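Local coordinates for tyrosyl-tRNA synthetase (Pyrococcus horikoshii, PDB 2CYC), which catalyses the ATP-dependent attachment of L-tyrosine to tRNA(Tyr), activating the amino acid as tyrosyl-adenylate before passing it to the acceptor end of the tRNA, at the interface of chains A and B. Sequence-based numbering; all coordinates share one arbitrary frame. Chains: chain A/B, tyrosyl-tRNA synthetase.

The three contacts lie close together along the two-fold interface of the homodimer. The C-alpha centres of contacts 1 and 2 are about 16 Å apart, those of 1 and 3 about 11 Å, and those of 2 and 3 about 10 Å. Contacts 1 and 2 share A:Trp131, contacts 2 and 3 A:Ile135, both on helix 128-138. In contact 1 this helix meets its own twin, helix 74-79 and helix 164-178 of the other subunit; in contact 2 helix 74-79; in contact 3 the start of helix 164-178. The symmetry repeats each patch with chains exchanged, and both helices contribute to a largely apolar seam joining the subunits.

Contact 1: the interface of chains A and B. Residues chain A 75, 78-79, 131, 167, 171; chain B 131, 135, 138.
With CG anti to the carbonyl carbon in both copies (chi1 -70°), A:Trp131 and B:Trp131 send their indoles past each other in opposite directions across the two-fold axis. The five-membered rings stack with planes 1° apart and centroids 4.3 Å from each other. The slide sets each CB over the partner's pyrrole face, and CB of B:Trp131 lies 3.4 Å from the ring centroid of A:Trp131. The six-membered rings diverge from this overlap but still approach through A:Trp131 CE3 and B:Trp131 CE3, 3.6 Å apart. Beside it, B:Ile135 packs against A:Trp78, A:Ile79 and A:Ile167. Its CG2, trans to the backbone N, lies over the benzene face of A:Trp78, 3.9 Å from the centroid, and also meets CG1 of A:Ile79 at 3.5 Å. The other branch of B:Ile135 turns at chi2 (-58°) and brings CD1 against CD1 of A:Ile167 and CD1 of A:Ile79, with CH2 of A:Trp131 also near. The two branches thus touch different chain A residues of the dimer interface, a hydrophobic helix-to-helix packing. At its border, CD1 of A:Ile167 reaches the hydroxyl OG of B:Ser138 at 3.7 Å.

Contact 2: the interface of chains A and B. Residues chain A 131-132, 135-136, 206; chain B 75, 78-79, 87.
One face of the B:Trp75 indole receives A:Gln132, whose CG lies 3.9 Å above the ring plane toward the rim; B:Trp78 CZ3 lies over the indole too. The side-chain amide of A:Gln132 is nearly parallel to this indole, 12° between planes, and its CD sits over the centre of the A:Tyr206 ring, so the amide is layered between tyrosine and tryptophan. B:Trp78 carries the A:Tyr206 hydroxyl OH and B:Leu87 CB over one face, while the backbone O of A:Gln132 and a water lie in plane at its edge. A:Gln132 CB packs on CH2 of B:Trp75 at 3.4 Å, and the extended chain beyond it (chi1 177°, chi2 171°) delivers NE2 to CD2 of B:Leu87. The phenolic OH of A:Tyr206 touches the same methyl at 3.6 Å. CG2 of A:Ile135 meets CZ3 of B:Trp78 at 3.4 Å and CG1 of B:Ile79. The water lies 3.1 Å from B:Trp78 NE1 and bridges it to carboxylate OD1 of A:Asp136. With an alanine at B:Trp75, the A:Gln132 amide would probably lose its flat indole support and become freer to turn. This layer joins helix 128-138 of one subunit to helix 74-79 of the other and is likely to steady the homodimer.

Contact 3: the interface of chains A and B. Residues chain A 135, 138-139, 146, 163, 170; chain B 163-164, 167.
B:Phe163 reaches into chain A just ahead of helix 164-178, and its side chain can be followed from CB outward. CB meets CG2 of A:Val146 at 3.8 Å and lies near the backbone O of A:Ser138. CG rests against the same valine methyl, 3.7 Å from A:Val146 CG2, with CG1 of that valine lying over the ring face toward its rim. On one flank, CD1 touches the hydroxyl OG of A:Ser138 and CG of A:Met170, the latter at 3.6 Å, and CE1 continues along the methionine CG; A:Ser138 CB lies at the ring edge, in its plane. On the other flank, CD2 keeps to A:Val146, whereas CE2 passes to the ring of A:Phe163. The far end, CZ, meets CZ of A:Phe163 at 3.5 Å, the two side chains arriving from opposite directions across the two-fold axis. CG of B:Phe163 is trans to the backbone N (chi1 -174°), which aims the ring at its counterpart, with A:Val146 and A:Met170 on the same side of its plane. Next to it, the CB of B:Ala164 packs on the backbone where A:Ser138 joins A:Lys139, and CD1 of B:Ile167 abuts A:Ser138 OG. This apolar patch of the homodimer also has a polar tie at a helix start: B:Ala164 N donates to A:Ser138 O at 3.1 Å, the donor standing 69° out of the carbonyl plane.

Contact 1: the interface of chains A and B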
ATOM      1  N   TRP A  75       8.732  -1.210  11.031  1.00 16.17           N
ATOM      2  CA  TRP A  75       8.575  -1.416   9.586  1.00 18.09           C
ATOM      3  C   TRP A  75       8.647  -0.076   8.865  1.00 20.37           C
ATOM      4  O   TRP A  75       9.185   0.013   7.757  1.00 22.28           O
ATOM      5  CB  TRP A  75       7.238  -2.091   9.243  1.00 13.15           C
ATOM      6  CG  TRP A  75       7.177  -3.547   9.567  1.00 14.48           C
ATOM      7  CD1 TRP A  75       7.945  -4.222  10.483  1.00 20.67           C
ATOM      8  CD2 TRP A  75       6.231  -4.499   9.060  1.00 15.12           C
ATOM      9  NE1 TRP A  75       7.527  -5.531  10.578  1.00 25.31           N
ATOM     10  CE2 TRP A  75       6.479  -5.730   9.718  1.00 19.85           C
ATOM     11  CE3 TRP A  75       5.193  -4.432   8.117  1.00 17.34           C
ATOM     12  CZ2 TRP A  75       5.724  -6.887   9.465  1.00 19.98           C
ATOM     13  CZ3 TRP A  75       4.437  -5.584   7.863  1.00 17.86           C
ATOM     14  CH2 TRP A  75       4.711  -6.795   8.537  1.00 24.37           C
ATOM     15  N   TRP A  78      12.126   0.793   8.414  1.00 19.14           N
ATOM     16  CA  TRP A  78      12.683  -0.131   7.432  1.00 21.42           C
ATOM     17  C   TRP A  78      12.344   0.413   6.035  1.00 27.03           C
ATOM     18  O   TRP A  78      13.201   0.493   5.150  1.00 23.60           O
ATOM     19  CB  TRP A  78      12.067  -1.516   7.667  1.00 19.44           C
ATOM     20  CG  TRP A  78      12.125  -2.487   6.515  1.00 21.19           C
ATOM     21  CD1 TRP A  78      13.195  -2.741   5.696  1.00 20.39           C
ATOM     22  CD2 TRP A  78      11.071  -3.360   6.085  1.00 18.45           C
ATOM     23  NE1 TRP A  78      12.868  -3.723   4.783  1.00 25.70           N
ATOM     24  CE2 TRP A  78      11.571  -4.119   4.998  1.00 20.78           C
ATOM     25  CE3 TRP A  78       9.746  -3.577   6.517  1.00 18.03           C
ATOM     26  CZ2 TRP A  78      10.793  -5.082   4.326  1.00 22.39           C
ATOM     27  CZ3 TRP A  78       8.971  -4.534   5.856  1.00 18.95           C
ATOM     28  CH2 TRP A  78       9.501  -5.277   4.765  1.00 23.65           C
ATOM     29  N   ILE A  79      11.088   0.806   5.861  1.00 21.36           N
ATOM     30  CA  ILE A  79      10.611   1.369   4.603  1.00 22.96           C
ATOM     31  C   ILE A  79      11.364   2.654   4.284  1.00 24.54           C
ATOM     32  O   ILE A  79      11.736   2.910   3.133  1.00 23.12           O
ATOM     33  CB  ILE A  79       9.106   1.703   4.693  1.00 18.16           C
ATOM     34  CG1 ILE A  79       8.287   0.413   4.603  1.00 14.53           C
ATOM     35  CG2 ILE A  79       8.722   2.713   3.614  1.00 12.34           C
ATOM     36  CD1 ILE A  79       6.793   0.636   4.813  1.00 13.59           C
ATOM     37  N   TRP A 131      -4.047  -4.349   8.022  1.00 23.69           N
ATOM     38  CA  TRP A 131      -3.857  -4.000   6.616  1.00 20.96           C
ATOM     39  C   TRP A 131      -5.166  -3.803   5.866  1.00 20.22           C
ATOM     40  O   TRP A 131      -5.231  -3.053   4.878  1.00 17.56           O
ATOM     41  CB  TRP A 131      -2.962  -5.041   5.936  1.00 18.28           C
ATOM     42  CG  TRP A 131      -1.552  -4.917   6.450  1.00 14.80           C
ATOM     43  CD1 TRP A 131      -0.996  -5.582   7.512  1.00 15.45           C
ATOM     44  CD2 TRP A 131      -0.589  -3.940   6.046  1.00 13.87           C
ATOM     45  NE1 TRP A 131       0.252  -5.066   7.797  1.00 16.80           N
ATOM     46  CE2 TRP A 131       0.523  -4.057   6.912  1.00 16.55           C
ATOM     47  CE3 TRP A 131      -0.560  -2.971   5.041  1.00 11.74           C
ATOM     48  CZ2 TRP A 131       1.651  -3.237   6.798  1.00 18.45           C
ATOM     49  CZ3 TRP A 131       0.566  -2.153   4.929  1.00 16.46           C
ATOM     50  CH2 TRP A 131       1.652  -2.293   5.801  1.00 14.92           C
ATOM     51  N   ILE A 167       3.368   3.990   0.735  1.00 13.95           N
ATOM     52  CA  ILE A 167       2.472   3.244   1.618  1.00 18.95           C
ATOM     53  C   ILE A 167       2.607   3.767   3.058  1.00 15.85           C
ATOM     54  O   ILE A 167       1.630   3.841   3.808  1.00 18.77           O
ATOM     55  CB  ILE A 167       2.797   1.729   1.575  1.00 22.09           C
ATOM     56  CG1 ILE A 167       2.583   1.201   0.149  1.00 17.17           C
ATOM     57  CG2 ILE A 167       1.920   0.966   2.584  1.00 17.15           C
ATOM     58  CD1 ILE A 167       3.023  -0.237  -0.041  1.00 17.70           C
ATOM     59  N   MET A 171       0.013   3.953   6.394  1.00 19.64           N
ATOM     60  CA  MET A 171       0.245   3.111   7.561  1.00 18.89           C
ATOM     61  C   MET A 171       0.178   3.980   8.824  1.00 18.06           C
ATOM     62  O   MET A 171      -0.335   3.545   9.856  1.00 18.08           O
ATOM     63  CB  MET A 171       1.622   2.441   7.473  1.00 16.59           C
ATOM     64  CG  MET A 171       1.715   1.302   6.469  1.00 15.83           C
ATOM     65  SD  MET A 171       3.442   0.836   6.175  1.00 19.51           S
ATOM     66  CE  MET A 171       3.919   0.233   7.833  1.00 15.91           C
TER
ATOM     67  N   TRP B 131       1.534  -9.182   4.048  1.00 20.19           N
ATOM     68  CA  TRP B 131       1.747  -7.756   3.843  1.00 23.19           C
ATOM     69  C   TRP B 131       3.199  -7.329   3.984  1.00 21.75           C
ATOM     70  O   TRP B 131       3.641  -6.355   3.359  1.00 24.22           O
ATOM     71  CB  TRP B 131       0.814  -6.957   4.755  1.00 18.00           C
ATOM     72  CG  TRP B 131      -0.592  -7.117   4.270  1.00 15.52           C
ATOM     73  CD1 TRP B 131      -1.498  -8.053   4.673  1.00 13.44           C
ATOM     74  CD2 TRP B 131      -1.194  -6.426   3.168  1.00 12.13           C
ATOM     75  NE1 TRP B 131      -2.626  -7.997   3.883  1.00 11.80           N
ATOM     76  CE2 TRP B 131      -2.461  -7.006   2.950  1.00 16.48           C
ATOM     77  CE3 TRP B 131      -0.779  -5.377   2.338  1.00 17.31           C
ATOM     78  CZ2 TRP B 131      -3.321  -6.572   1.932  1.00 14.91           C
ATOM     79  CZ3 TRP B 131      -1.639  -4.945   1.319  1.00 16.24           C
ATOM     80  CH2 TRP B 131      -2.892  -5.544   1.131  1.00 16.46           C
ATOM     81  N   ILE B 135       5.280  -5.144   1.211  1.00 17.26           N
ATOM     82  CA  ILE B 135       6.208  -4.040   1.462  1.00 17.98           C
ATOM     83  C   ILE B 135       7.565  -4.368   0.836  1.00 19.71           C
ATOM     84  O   ILE B 135       8.168  -3.531   0.158  1.00 22.92           O
ATOM     85  CB  ILE B 135       6.405  -3.790   2.986  1.00 20.79           C
ATOM     86  CG1 ILE B 135       5.091  -3.339   3.627  1.00 26.23           C
ATOM     87  CG2 ILE B 135       7.462  -2.725   3.206  1.00 17.39           C
ATOM     88  CD1 ILE B 135       4.508  -2.071   3.012  1.00 32.04           C
ATOM     89  N   SER B 138       7.306  -3.858  -2.769  1.00 24.42           N
ATOM     90  CA  SER B 138       7.162  -2.426  -3.031  1.00 20.27           C
ATOM     91  C   SER B 138       8.451  -1.611  -2.891  1.00 24.25           C
ATOM     92  O   SER B 138       8.591  -0.559  -3.521  1.00 21.53           O
ATOM     93  CB  SER B 138       6.081  -1.841  -2.128  1.00 26.91           C
ATOM     94  OG  SER B 138       4.832  -2.454  -2.384  1.00 20.26           O
TER

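Contact 2: the interface of chains A and B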
ATOM      1  N   TRP A 131      -4.047  -4.349   8.022  1.00 23.69           N
ATOM      2  CA  TRP A 131      -3.857  -4.000   6.616  1.00 20.96           C
ATOM      3  C   TRP A 131      -5.166  -3.803   5.866  1.00 20.22           C
ATOM      4  O   TRP A 131      -5.231  -3.053   4.878  1.00 17.56           O
ATOM      5  CB  TRP A 131      -2.962  -5.041   5.936  1.00 18.28           C
ATOM      6  CG  TRP A 131      -1.552  -4.917   6.450  1.00 14.80           C
ATOM      7  CD1 TRP A 131      -0.996  -5.582   7.512  1.00 15.45           C
ATOM      8  CD2 TRP A 131      -0.589  -3.940   6.046  1.00 13.87           C
ATOM      9  NE1 TRP A 131       0.252  -5.066   7.797  1.00 16.80           N
ATOM     10  CE2 TRP A 131       0.523  -4.057   6.912  1.00 16.55           C
ATOM     11  CE3 TRP A 131      -0.560  -2.971   5.041  1.00 11.74           C
ATOM     12  CZ2 TRP A 131       1.651  -3.237   6.798  1.00 18.45           C
ATOM     13  CZ3 TRP A 131       0.566  -2.153   4.929  1.00 16.46           C
ATOM     14  CH2 TRP A 131       1.652  -2.293   5.801  1.00 14.92           C
ATOM     15  N   GLN A 132      -6.222  -4.454   6.338  1.00 20.20           N
ATOM     16  CA  GLN A 132      -7.508  -4.277   5.691  1.00 19.41           C
ATOM     17  C   GLN A 132      -7.904  -2.816   5.920  1.00 18.22           C
ATOM     18  O   GLN A 132      -8.521  -2.178   5.068  1.00 19.23           O
ATOM     19  CB  GLN A 132      -8.544  -5.214   6.292  1.00 17.73           C
ATOM     20  CG  GLN A 132      -9.946  -5.034   5.701  1.00 23.17           C
ATOM     21  CD  GLN A 132     -10.911  -6.118   6.140  1.00 25.66           C
ATOM     22  OE1 GLN A 132     -10.909  -6.534   7.300  1.00 27.29           O
ATOM     23  NE2 GLN A 132     -11.752  -6.574   5.217  1.00 25.10           N
ATOM     24  N   ILE A 135      -6.054  -0.471   3.665  1.00 19.27           N
ATOM     25  CA  ILE A 135      -6.771  -0.436   2.390  1.00 18.03           C
ATOM     26  C   ILE A 135      -8.013   0.459   2.492  1.00 21.95           C
ATOM     27  O   ILE A 135      -8.250   1.308   1.636  1.00 17.88           O
ATOM     28  CB  ILE A 135      -7.257  -1.844   1.958  1.00 20.07           C
ATOM     29  CG1 ILE A 135      -6.064  -2.774   1.724  1.00 23.41           C
ATOM     30  CG2 ILE A 135      -8.102  -1.738   0.689  1.00 10.75           C
ATOM     31  CD1 ILE A 135      -5.115  -2.284   0.672  1.00 25.14           C
ATOM     32  N   ASP A 136      -8.803   0.249   3.541  1.00 16.84           N
ATOM     33  CA  ASP A 136     -10.027   1.016   3.759  1.00 17.50           C
ATOM     34  C   ASP A 136      -9.748   2.516   3.729  1.00 21.20           C
ATOM     35  O   ASP A 136     -10.474   3.293   3.103  1.00 21.65           O
ATOM     36  CB  ASP A 136     -10.647   0.621   5.102  1.00 21.70           C
ATOM     37  CG  ASP A 136     -12.013   1.244   5.322  1.00 28.28           C
ATOM     38  OD1 ASP A 136     -12.747   1.441   4.328  1.00 22.68           O
ATOM     39  OD2 ASP A 136     -12.354   1.517   6.493  1.00 27.08           O
ATOM     40  N   TYR A 206     -13.813  -0.531   9.165  1.00 25.37           N
ATOM     41  CA  TYR A 206     -13.321  -1.538  10.100  1.00 18.12           C
ATOM     42  C   TYR A 206     -12.766  -1.013  11.410  1.00 23.11           C
ATOM     43  O   TYR A 206     -12.946  -1.640  12.460  1.00 20.48           O
ATOM     44  CB  TYR A 206     -12.290  -2.423   9.400  1.00 19.97           C
ATOM     45  CG  TYR A 206     -12.840  -3.011   8.123  1.00 21.35           C
ATOM     46  CD1 TYR A 206     -12.608  -2.398   6.898  1.00 17.33           C
ATOM     47  CD2 TYR A 206     -13.652  -4.152   8.150  1.00 23.54           C
ATOM     48  CE1 TYR A 206     -13.164  -2.894   5.724  1.00 19.11           C
ATOM     49  CE2 TYR A 206     -14.222  -4.659   6.976  1.00 19.24           C
ATOM     50  CZ  TYR A 206     -13.973  -4.023   5.770  1.00 22.79           C
ATOM     51  OH  TYR A 206     -14.527  -4.513   4.613  1.00 19.95           O
TER
ATOM     52  N   TRP B  75     -10.521  -8.930  -1.984  1.00 13.69           N
ATOM     53  CA  TRP B  75     -10.100  -7.598  -1.562  1.00 14.56           C
ATOM     54  C   TRP B  75      -9.734  -6.766  -2.773  1.00 17.76           C
ATOM     55  O   TRP B  75      -9.958  -5.555  -2.785  1.00 17.85           O
ATOM     56  CB  TRP B  75      -8.896  -7.655  -0.613  1.00 11.92           C
ATOM     57  CG  TRP B  75      -9.224  -8.068   0.783  1.00 17.33           C
ATOM     58  CD1 TRP B  75     -10.300  -8.811   1.195  1.00 15.31           C
ATOM     59  CD2 TRP B  75      -8.416  -7.850   1.950  1.00 16.17           C
ATOM     60  NE1 TRP B  75     -10.204  -9.073   2.545  1.00 21.27           N
ATOM     61  CE2 TRP B  75      -9.058  -8.497   3.032  1.00 17.01           C
ATOM     62  CE3 TRP B  75      -7.208  -7.174   2.185  1.00 18.28           C
ATOM     63  CZ2 TRP B  75      -8.529  -8.491   4.332  1.00 21.61           C
ATOM     64  CZ3 TRP B  75      -6.682  -7.166   3.481  1.00 21.27           C
ATOM     65  CH2 TRP B  75      -7.344  -7.822   4.536  1.00 19.95           C
ATOM     66  N   TRP B  78     -12.820  -5.435  -4.263  1.00 20.56           N
ATOM     67  CA  TRP B  78     -13.321  -4.400  -3.364  1.00 18.77           C
ATOM     68  C   TRP B  78     -12.553  -3.092  -3.647  1.00 20.82           C
ATOM     69  O   TRP B  78     -13.147  -2.021  -3.813  1.00 20.54           O
ATOM     70  CB  TRP B  78     -13.137  -4.888  -1.920  1.00 18.11           C
ATOM     71  CG  TRP B  78     -13.197  -3.843  -0.852  1.00 19.09           C
ATOM     72  CD1 TRP B  78     -14.151  -2.881  -0.695  1.00 19.15           C
ATOM     73  CD2 TRP B  78     -12.272  -3.677   0.237  1.00 18.98           C
ATOM     74  NE1 TRP B  78     -13.881  -2.121   0.426  1.00 20.31           N
ATOM     75  CE2 TRP B  78     -12.732  -2.586   1.017  1.00 20.08           C
ATOM     76  CE3 TRP B  78     -11.097  -4.345   0.629  1.00 19.35           C
ATOM     77  CZ2 TRP B  78     -12.059  -2.140   2.170  1.00 20.48           C
ATOM     78  CZ3 TRP B  78     -10.424  -3.906   1.779  1.00 22.62           C
ATOM     79  CH2 TRP B  78     -10.912  -2.808   2.536  1.00 19.75           C
ATOM     80  N   ILE B  79     -11.233  -3.190  -3.724  1.00 19.42           N
ATOM     81  CA  ILE B  79     -10.398  -2.037  -4.031  1.00 18.55           C
ATOM     82  C   ILE B  79     -10.801  -1.457  -5.386  1.00 23.10           C
ATOM     83  O   ILE B  79     -10.871  -0.240  -5.552  1.00 22.69           O
ATOM     84  CB  ILE B  79      -8.912  -2.439  -4.107  1.00 16.05           C
ATOM     85  CG1 ILE B  79      -8.352  -2.593  -2.696  1.00 16.94           C
ATOM     86  CG2 ILE B  79      -8.101  -1.399  -4.925  1.00 14.13           C
ATOM     87  CD1 ILE B  79      -6.901  -3.092  -2.682  1.00 16.69           C
ATOM     88  N   LEU B  87     -17.640  -5.584   0.010  1.00 19.34           N
ATOM     89  CA  LEU B  87     -16.793  -6.765   0.196  1.00 26.38           C
ATOM     90  C   LEU B  87     -17.566  -8.025   0.548  1.00 24.26           C
ATOM     91  O   LEU B  87     -17.252  -9.109   0.044  1.00 26.20           O
ATOM     92  CB  LEU B  87     -15.720  -6.515   1.270  1.00 20.03           C
ATOM     93  CG  LEU B  87     -14.773  -7.706   1.492  1.00 21.21           C
ATOM     94  CD1 LEU B  87     -14.060  -8.065   0.186  1.00 15.93           C
ATOM     95  CD2 LEU B  87     -13.762  -7.369   2.567  1.00 17.84           C
TER
HETATM   96  O   HOH W   1     -14.652   0.229   2.322  1.00 38.58           O

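Contact 3: the interface of chains A and B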
ATOM      1  N   ILE A 135      -6.054  -0.471   3.665  1.00 19.27           N
ATOM      2  CA  ILE A 135      -6.771  -0.436   2.390  1.00 18.03           C
ATOM      3  C   ILE A 135      -8.013   0.459   2.492  1.00 21.95           C
ATOM      4  O   ILE A 135      -8.250   1.308   1.636  1.00 17.88           O
ATOM      5  CB  ILE A 135      -7.257  -1.844   1.958  1.00 20.07           C
ATOM      6  CG1 ILE A 135      -6.064  -2.774   1.724  1.00 23.41           C
ATOM      7  CG2 ILE A 135      -8.102  -1.738   0.689  1.00 10.75           C
ATOM      8  CD1 ILE A 135      -5.115  -2.284   0.672  1.00 25.14           C
ATOM      9  N   SER A 138      -7.002   3.922   2.435  1.00 16.95           N
ATOM     10  CA  SER A 138      -6.465   4.248   1.120  1.00 19.20           C
ATOM     11  C   SER A 138      -7.530   4.470   0.058  1.00 21.65           C
ATOM     12  O   SER A 138      -7.277   5.138  -0.945  1.00 21.48           O
ATOM     13  CB  SER A 138      -5.489   3.167   0.676  1.00 20.27           C
ATOM     14  OG  SER A 138      -4.357   3.177   1.523  1.00 20.61           O
ATOM     15  N   LYS A 139      -8.713   3.905   0.276  1.00 15.64           N
ATOM     16  CA  LYS A 139      -9.827   4.086  -0.651  1.00 18.73           C
ATOM     17  C   LYS A 139     -10.383   5.507  -0.545  1.00 21.05           C
ATOM     18  O   LYS A 139     -11.061   5.976  -1.457  1.00 22.14           O
ATOM     19  CB  LYS A 139     -10.971   3.123  -0.331  1.00 20.38           C
ATOM     20  CG  LYS A 139     -10.817   1.716  -0.843  1.00 26.80           C
ATOM     21  CD  LYS A 139     -11.995   0.881  -0.361  1.00 28.09           C
ATOM     22  CE  LYS A 139     -12.592   0.046  -1.472  1.00 35.28           C
ATOM     23  NZ  LYS A 139     -13.157   0.874  -2.569  1.00 22.17           N
ATOM     24  N   VAL A 146      -1.516  11.512  -1.071  1.00 23.44           N
ATOM     25  CA  VAL A 146      -0.472  10.745  -0.407  1.00 21.06           C
ATOM     26  C   VAL A 146       0.898  11.284  -0.809  1.00 27.01           C
ATOM     27  O   VAL A 146       1.789  11.425   0.027  1.00 22.62           O
ATOM     28  CB  VAL A 146      -0.525   9.245  -0.782  1.00 20.55           C
ATOM     29  CG1 VAL A 146       0.638   8.502  -0.106  1.00 17.82           C
ATOM     30  CG2 VAL A 146      -1.874   8.648  -0.368  1.00 21.04           C
ATOM     31  N   PHE A 163       7.816   2.477  -4.329  1.00 19.10           N
ATOM     32  CA  PHE A 163       6.424   2.498  -3.929  1.00 18.91           C
ATOM     33  C   PHE A 163       6.149   2.336  -2.440  1.00 20.44           C
ATOM     34  O   PHE A 163       5.185   2.912  -1.927  1.00 20.42           O
ATOM     35  CB  PHE A 163       5.621   1.453  -4.715  1.00 20.70           C
ATOM     36  CG  PHE A 163       4.133   1.559  -4.494  1.00 18.08           C
ATOM     37  CD1 PHE A 163       3.454   0.596  -3.759  1.00 17.34           C
ATOM     38  CD2 PHE A 163       3.427   2.663  -4.971  1.00 12.24           C
ATOM     39  CE1 PHE A 163       2.086   0.730  -3.493  1.00 19.18           C
ATOM     40  CE2 PHE A 163       2.058   2.811  -4.712  1.00 19.17           C
ATOM     41  CZ  PHE A 163       1.385   1.839  -3.968  1.00 15.39           C
ATOM     42  N   MET A 170      -0.033   6.021   4.691  1.00 14.51           N
ATOM     43  CA  MET A 170      -1.307   5.364   4.921  1.00 17.07           C
ATOM     44  C   MET A 170      -1.191   4.452   6.145  1.00 16.65           C
ATOM     45  O   MET A 170      -2.167   4.212   6.856  1.00 20.25           O
ATOM     46  CB  MET A 170      -1.730   4.587   3.666  1.00 11.65           C
ATOM     47  CG  MET A 170      -2.010   5.508   2.472  1.00 15.45           C
ATOM     48  SD  MET A 170      -3.370   6.688   2.758  1.00 21.01           S
ATOM     49  CE  MET A 170      -2.479   8.139   3.424  1.00 19.26           C
TER
ATOM     50  N   PHE B 163      -5.668   6.078  -3.666  1.00 19.24           N
ATOM     51  CA  PHE B 163      -4.404   5.375  -3.451  1.00 18.11           C
ATOM     52  C   PHE B 163      -4.519   3.856  -3.391  1.00 16.99           C
ATOM     53  O   PHE B 163      -3.593   3.148  -3.795  1.00 20.73           O
ATOM     54  CB  PHE B 163      -3.719   5.898  -2.172  1.00 17.73           C
ATOM     55  CG  PHE B 163      -2.344   5.331  -1.946  1.00 19.55           C
ATOM     56  CD1 PHE B 163      -2.121   4.381  -0.944  1.00 15.88           C
ATOM     57  CD2 PHE B 163      -1.277   5.709  -2.773  1.00 16.19           C
ATOM     58  CE1 PHE B 163      -0.851   3.803  -0.769  1.00 15.33           C
ATOM     59  CE2 PHE B 163      -0.002   5.143  -2.613  1.00 13.98           C
ATOM     60  CZ  PHE B 163       0.213   4.184  -1.606  1.00 13.59           C
ATOM     61  N   ALA B 164      -5.647   3.357  -2.891  1.00 16.79           N
ATOM     62  CA  ALA B 164      -5.847   1.917  -2.769  1.00 16.48           C
ATOM     63  C   ALA B 164      -5.646   1.178  -4.086  1.00 15.21           C
ATOM     64  O   ALA B 164      -5.169   0.041  -4.100  1.00 15.63           O
ATOM     65  CB  ALA B 164      -7.245   1.616  -2.214  1.00 11.62           C
ATOM     66  N   ILE B 167      -2.091   0.198  -4.695  1.00 16.06           N
ATOM     67  CA  ILE B 167      -1.592  -0.923  -3.891  1.00 13.65           C
ATOM     68  C   ILE B 167      -1.926  -2.253  -4.579  1.00 14.64           C
ATOM     69  O   ILE B 167      -1.186  -3.237  -4.471  1.00 23.25           O
ATOM     70  CB  ILE B 167      -2.224  -0.911  -2.483  1.00 15.91           C
ATOM     71  CG1 ILE B 167      -1.879   0.409  -1.783  1.00 14.40           C
ATOM     72  CG2 ILE B 167      -1.707  -2.097  -1.659  1.00 13.58           C
ATOM     73  CD1 ILE B 167      -2.612   0.617  -0.476  1.00 13.51           C
TER